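Local coordinates for protein beta-carbonic anhydrase (Methanothermobacter thermautotrophicus, PDB 1G5C) that catalyses the reversible hydration of carbon dioxide to bicarbonate, as a zinc-dependent carbonic anhydrase of the beta class, at residues P143-P146 with E147-V151. Residues are numbered along the deposited sequence; the frame is centred on the assembly and turned at random.
Sequences PLIP and ESIGV. With CA (calcium ion), chain H.
Pro146 and Ile149 meet twice, once through the backbone and once through their side chains. The amide N of Ile149 donates to Pro146 O across 3.0 Å, nearly straight at the hydrogen (160°) but rising 52° above the carbonyl plane. The two side chains lie alongside each other and point the same way: CG1 lies beside the backbone N of Ile149 (chi1 -51°), anti to the carbonyl carbon, which brings it 3.7 Å from Pro146 CD. Ile145 CG2 makes a looser apolar contact, 4.3 Å, with Ile149 CB. Together these pairings illustrate how a type I beta turn, Pro146 to Ile149, can be backed by apolar packing; here it redirects the chain leaving helix 128-141 into strand 150-156 of the mixed sheet. Helix 64-77 lies against the apolar side, Ile74 touching both isoleucines and Tyr75 touching Pro146, while Leu107 of the second subunit packs on Pro146 and Ser148. Glu147 points away from residues 143-146, although its CB still rests 3.7 Å from Pro146 C. A calcium ion is bound by Glu147 O at 2.4 Å and by a water, 2.6 Å from the metal, that also donates to Ile149 O.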
ATOM      1  N   PRO A 143      -7.782  13.633  12.710  1.00 23.36           N
ATOM      2  CA  PRO A 143      -7.076  14.910  12.873  1.00 24.12           C
ATOM      3  C   PRO A 143      -5.836  14.992  11.960  1.00 23.87           C
ATOM      4  O   PRO A 143      -5.231  16.056  11.809  1.00 24.07           O
ATOM      5  CB  PRO A 143      -6.728  14.931  14.367  1.00 24.68           C
ATOM      6  CG  PRO A 143      -6.668  13.462  14.734  1.00 28.75           C
ATOM      7  CD  PRO A 143      -7.848  12.896  13.987  1.00 23.78           C
ATOM      8  N   LEU A 144      -5.464  13.868  11.345  1.00 23.94           N
ATOM      9  CA  LEU A 144      -4.320  13.839  10.427  1.00 23.03           C
ATOM     10  C   LEU A 144      -4.760  14.184   9.003  1.00 23.12           C
ATOM     11  O   LEU A 144      -3.936  14.493   8.139  1.00 20.20           O
ATOM     12  CB  LEU A 144      -3.678  12.450  10.402  1.00 24.81           C
ATOM     13  CG  LEU A 144      -2.572  12.175  11.406  1.00 27.69           C
ATOM     14  CD1 LEU A 144      -2.120  10.723  11.296  1.00 30.59           C
ATOM     15  CD2 LEU A 144      -1.416  13.126  11.134  1.00 28.85           C
ATOM     16  N   ILE A 145      -6.061  14.109   8.755  1.00 21.13           N
ATOM     17  CA  ILE A 145      -6.582  14.412   7.427  1.00 22.39           C
ATOM     18  C   ILE A 145      -7.254  15.798   7.427  1.00 22.65           C
ATOM     19  O   ILE A 145      -8.316  15.978   8.031  1.00 21.19           O
ATOM     20  CB  ILE A 145      -7.621  13.345   6.998  1.00 21.61           C
ATOM     21  CG1 ILE A 145      -7.040  11.932   7.178  1.00 20.99           C
ATOM     22  CG2 ILE A 145      -8.036  13.580   5.555  1.00 23.95           C
ATOM     23  CD1 ILE A 145      -5.725  11.668   6.403  1.00 19.13           C
ATOM     24  N   PRO A 146      -6.646  16.792   6.752  1.00 20.28           N
ATOM     25  CA  PRO A 146      -7.230  18.142   6.710  1.00 21.83           C
ATOM     26  C   PRO A 146      -8.550  18.124   5.953  1.00 23.77           C
ATOM     27  O   PRO A 146      -8.713  17.358   4.990  1.00 22.81           O
ATOM     28  CB  PRO A 146      -6.169  18.973   5.974  1.00 19.36           C
ATOM     29  CG  PRO A 146      -4.894  18.228   6.211  1.00 22.93           C
ATOM     30  CD  PRO A 146      -5.325  16.772   6.103  1.00 19.70           C
ATOM     31  N   GLU A 147      -9.495  18.962   6.372  1.00 23.13           N
ATOM     32  CA  GLU A 147     -10.778  18.990   5.685  1.00 21.95           C
ATOM     33  C   GLU A 147     -10.633  19.533   4.286  1.00 19.16           C
ATOM     34  O   GLU A 147     -11.488  19.313   3.473  1.00 16.47           O
ATOM     35  CB  GLU A 147     -11.822  19.790   6.469  1.00 25.33           C
ATOM     36  CG  GLU A 147     -12.313  19.041   7.689  1.00 29.91           C
ATOM     37  CD  GLU A 147     -13.474  19.729   8.384  1.00 33.83           C
ATOM     38  OE1 GLU A 147     -13.726  20.922   8.082  1.00 34.38           O
ATOM     39  OE2 GLU A 147     -14.115  19.077   9.244  1.00 33.34           O
ATOM     40  N   SER A 148      -9.543  20.223   3.978  1.00 20.32           N
ATOM     41  CA  SER A 148      -9.383  20.704   2.611  1.00 21.32           C
ATOM     42  C   SER A 148      -9.149  19.525   1.631  1.00 23.24           C
ATOM     43  O   SER A 148      -9.153  19.711   0.411  1.00 19.83           O
ATOM     44  CB  SER A 148      -8.215  21.677   2.522  1.00 22.23           C
ATOM     45  OG  SER A 148      -7.009  21.050   2.901  1.00 24.58           O
ATOM     46  N   ILE A 149      -8.944  18.318   2.164  1.00 21.62           N
ATOM     47  CA  ILE A 149      -8.723  17.139   1.317  1.00 21.18           C
ATOM     48  C   ILE A 149     -10.060  16.514   0.882  1.00 20.60           C
ATOM     49  O   ILE A 149     -10.931  16.253   1.709  1.00 17.47           O
ATOM     50  CB  ILE A 149      -7.893  16.049   2.069  1.00 19.42           C
ATOM     51  CG1 ILE A 149      -6.618  16.668   2.662  1.00 16.08           C
ATOM     52  CG2 ILE A 149      -7.524  14.920   1.116  1.00 20.60           C
ATOM     53  CD1 ILE A 149      -5.738  17.415   1.632  1.00 18.53           C
ATOM     54  N   GLY A 150     -10.233  16.277  -0.414  1.00 18.72           N
ATOM     55  CA  GLY A 150     -11.473  15.661  -0.855  1.00 18.35           C
ATOM     56  C   GLY A 150     -11.395  14.158  -0.648  1.00 20.11           C
ATOM     57  O   GLY A 150     -10.398  13.541  -1.034  1.00 23.55           O
ATOM     58  N   VAL A 151     -12.420  13.563  -0.036  1.00 17.13           N
ATOM     59  CA  VAL A 151     -12.430  12.122   0.221  1.00 16.86           C
ATOM     60  C   VAL A 151     -13.700  11.514  -0.372  1.00 18.14           C
ATOM     61  O   VAL A 151     -14.825  11.857   0.029  1.00 16.38           O
ATOM     62  CB  VAL A 151     -12.349  11.832   1.733  1.00 18.39           C
ATOM     63  CG1 VAL A 151     -12.233  10.338   1.978  1.00 18.25           C
ATOM     64  CG2 VAL A 151     -11.145  12.545   2.326  1.00 16.75           C
TER
HETATM   65 CA    CA H1007     -13.521  20.040   2.337  1.00 33.41          CA
HETATM   66  O   HOH W   1     -12.917  17.691   1.324  1.00 24.48           O